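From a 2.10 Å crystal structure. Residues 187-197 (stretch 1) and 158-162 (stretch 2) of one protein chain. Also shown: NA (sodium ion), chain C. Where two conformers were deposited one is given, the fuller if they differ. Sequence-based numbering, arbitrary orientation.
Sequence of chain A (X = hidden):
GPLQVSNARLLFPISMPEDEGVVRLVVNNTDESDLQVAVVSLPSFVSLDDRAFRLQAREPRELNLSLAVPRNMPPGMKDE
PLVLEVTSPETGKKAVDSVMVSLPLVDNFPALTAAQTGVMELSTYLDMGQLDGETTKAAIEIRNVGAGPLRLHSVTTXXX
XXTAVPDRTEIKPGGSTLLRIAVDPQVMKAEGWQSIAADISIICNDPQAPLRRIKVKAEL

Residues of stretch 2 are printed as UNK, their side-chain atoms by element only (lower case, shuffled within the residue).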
# COMPACT_ATOMS: atom_id res chain seq x y z
N VAL A 187 6.00 -18.93 8.41
CA VAL A 187 4.87 -18.26 7.80
C VAL A 187 4.78 -18.72 6.38
O VAL A 187 3.70 -19.04 5.92
CB VAL A 187 4.94 -16.67 7.92
CG1 VAL A 187 3.87 -15.99 7.07
CG2 VAL A 187 4.80 -16.25 9.36
N MSE A 188 5.92 -18.79 5.68
CA MSE A 188 5.95 -19.28 4.30
C MSE A 188 5.42 -20.72 4.19
O MSE A 188 4.68 -21.05 3.25
CB MSE A 188 7.38 -19.24 3.74
CG MSE A 188 8.03 -17.86 3.75
SE MSE A 188 9.94 -17.99 3.30
CE MSE A 188 9.96 -19.03 1.64
N LYS A 189 5.80 -21.57 5.13
CA LYS A 189 5.30 -22.94 5.17
C LYS A 189 3.78 -22.96 5.43
O LYS A 189 3.03 -23.49 4.61
CB LYS A 189 6.07 -23.79 6.18
CG LYS A 189 7.30 -24.40 5.59
CD LYS A 189 8.08 -25.21 6.59
CE LYS A 189 8.69 -24.32 7.64
NZ LYS A 189 9.93 -24.93 8.20
N ALA A 190 3.34 -22.35 6.53
CA ALA A 190 1.90 -22.22 6.82
C ALA A 190 1.09 -21.68 5.62
O ALA A 190 -0.08 -21.99 5.50
CB ALA A 190 1.68 -21.38 8.06
N GLU A 191 1.73 -20.93 4.72
CA GLU A 191 1.09 -20.40 3.52
C GLU A 191 1.34 -21.25 2.27
O GLU A 191 0.93 -20.87 1.16
CB GLU A 191 1.58 -18.98 3.23
CG GLU A 191 1.36 -17.97 4.36
CD GLU A 191 -0.01 -17.32 4.35
OE1 GLU A 191 -0.69 -17.35 3.29
OE2 GLU A 191 -0.39 -16.75 5.40
N GLY A 192 2.05 -22.37 2.43
CA GLY A 192 2.40 -23.24 1.30
C GLY A 192 3.24 -22.59 0.23
O GLY A 192 3.04 -22.84 -0.95
N TRP A 193 4.15 -21.70 0.65
CA TRP A 193 5.14 -21.14 -0.28
C TRP A 193 6.47 -21.87 -0.05
O TRP A 193 6.84 -22.14 1.10
CB TRP A 193 5.33 -19.62 -0.07
CG TRP A 193 4.05 -18.81 -0.21
CD1 TRP A 193 3.01 -19.04 -1.08
CD2 TRP A 193 3.70 -17.63 0.53
NE1 TRP A 193 2.03 -18.09 -0.91
CE2 TRP A 193 2.42 -17.21 0.07
CE3 TRP A 193 4.33 -16.88 1.54
CZ2 TRP A 193 1.77 -16.08 0.58
CZ3 TRP A 193 3.69 -15.76 2.04
CH2 TRP A 193 2.42 -15.37 1.56
N GLN A 194 7.14 -22.22 -1.14
CA GLN A 194 8.48 -22.80 -1.05
C GLN A 194 9.51 -21.69 -1.16
O GLN A 194 10.64 -21.83 -0.70
CB GLN A 194 8.71 -23.85 -2.15
CG GLN A 194 8.11 -25.23 -1.89
CD GLN A 194 8.79 -25.97 -0.74
OE1 GLN A 194 8.15 -26.30 0.25
NE2 GLN A 194 10.09 -26.23 -0.88
N SER A 195 9.10 -20.59 -1.78
CA SER A 195 9.95 -19.43 -1.95
C SER A 195 9.11 -18.14 -1.99
O SER A 195 7.89 -18.16 -2.28
CB SER A 195 10.79 -19.57 -3.22
OG SER A 195 9.98 -19.46 -4.36
N ILE A 196 9.75 -17.03 -1.66
CA ILE A 196 9.12 -15.73 -1.80
C ILE A 196 9.95 -14.81 -2.66
O ILE A 196 11.15 -14.97 -2.77
CB ILE A 196 8.82 -15.04 -0.44
CG1 ILE A 196 10.08 -14.91 0.43
CG2 ILE A 196 7.68 -15.72 0.28
CD1 ILE A 196 9.93 -13.90 1.54
N ALA A 197 9.29 -13.84 -3.27
CA ALA A 197 9.96 -12.79 -3.96
C ALA A 197 9.08 -11.57 -3.63
O ALA A 197 7.97 -11.43 -4.16
CB ALA A 197 10.03 -13.08 -5.46
N UNK A 158 4.17 -6.06 2.03
CA UNK A 158 2.84 -6.68 1.84
C UNK A 158 2.88 -8.19 2.18
O UNK A 158 1.90 -8.75 2.64
c UNK A 158 0.70 -1.70 0.87
c UNK A 158 2.33 -6.47 0.39
n UNK A 158 1.00 -2.81 0.19
c UNK A 158 2.21 -4.99 -0.08
n UNK A 158 0.45 -0.55 0.21
c UNK A 158 1.28 -4.14 0.78
n UNK A 158 0.66 -1.71 2.21
N UNK A 159 4.00 -8.84 1.97
CA UNK A 159 4.13 -10.25 2.28
C UNK A 159 4.21 -10.49 3.79
O UNK A 159 5.05 -9.87 4.49
c UNK A 159 5.35 -10.80 1.54
n UNK A 159 5.42 -12.87 0.35
o UNK A 159 5.45 -12.96 2.59
c UNK A 159 5.41 -12.31 1.53
N UNK A 160 3.34 -11.41 4.32
CA UNK A 160 3.25 -11.70 5.74
C UNK A 160 4.48 -12.41 6.31
O UNK A 160 4.60 -12.47 7.52
c UNK A 160 2.34 -12.22 3.55
c UNK A 160 2.00 -12.62 5.84
c UNK A 160 1.95 -13.30 4.54
N UNK A 161 5.35 -12.96 5.48
CA UNK A 161 6.58 -13.59 5.97
C UNK A 161 7.74 -12.58 6.12
O UNK A 161 8.79 -12.92 6.66
c UNK A 161 7.01 -14.71 5.03
N UNK A 162 7.54 -11.36 5.64
CA UNK A 162 8.61 -10.34 5.51
C UNK A 162 8.31 -9.10 6.36
O UNK A 162 7.24 -8.51 6.23
c UNK A 162 8.76 -9.92 4.05
c UNK A 162 11.23 -9.11 3.97
c UNK A 162 9.62 -8.43 2.22
c UNK A 162 9.76 -8.78 3.68
NA NA C . 4.49 -7.89 6.08
O HOH W 1 1.98 -7.69 5.84
O HOH W 2 4.78 -8.44 8.07
O HOH W 3 4.73 -5.80 7.58

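Position 158 carries seven side-chain atoms, four carbons and three nitrogens. Three carbons run out from CA to a nitrogen, and beyond it a last carbon holds two further nitrogens: a guanidinium group. None of these atoms comes near stretch 1; the closest approach is 8.8 Å, from CB to Ala-197 O. The chain is that of Arg-158, and its terminal nitrogens are hydrogen-bonded elsewhere in the structure.

Position 159 has two side-chain carbons, the second bonded to one oxygen and one nitrogen, which makes a short carboxamide. The oxygen lies 3.4 Å from CZ3 of Trp-193, oblique to the indole, and the nitrogen lies 3.6 Å from CG2 of Ile-196. The backbone N of position 161 donates to that same oxygen at 2.9 Å with an N-H...O angle of 161°, which fits an amide oxygen as acceptor. This is Asn-159, with chi1 in the t well (-167°).

Position 160 has three side-chain carbons, and the last closes onto the backbone N, a five-membered ring found in proline alone among the standard residues. The ring's middle carbon lies 3.7 Å from CH2 of Trp-193, at the edge of the indole and near its plane, while CB lies 4.0 Å from CG1 of Val-187. This is Pro-160, with a C-gamma endo pucker.

Position 161 ends at a single carbon, CB, with nothing beyond it. That methyl points toward stretch 1, with CB 3.5 Å from CG of Met-188 and 4.0 Å from CG1 of Val-187. The residue is Ala-161.

Position 162 has four side-chain carbons forked at the second, the pattern of leucine rather than isoleucine, whose fork is at the first. CB points sideways to stretch 1 and is the nearest side-chain atom, 4.8 Å from CD1 of Ile-196. This is Leu-162 (chi1 176°, t; chi2 63°, p).

The contact is packing without a hydrogen bond across it, burying 326 Å² summed over both sides. Stretch 2 holds its shape through its own bonds: a type I turn from Asn-159 to Leu-162, with Leu-162 N donating to Asn-159 O at 3.1 Å, supplemented by the Asn-159 side chain. The same Asn-159 O and the Leu-162 O bind the sodium ion NA at 2.6 and 2.8 Å. On stretch 1, the helix finishes in a Schellman motif: Gly-192 has positive phi (60°), and Trp-193 N donates to Met-188 O at 2.7 Å. Val-187 and Met-188 meet Ala-161 from the helix, while Trp-193 and Ile-196 reach the turn from beyond it.

Stretch 2, residues 158-162: RNPAL
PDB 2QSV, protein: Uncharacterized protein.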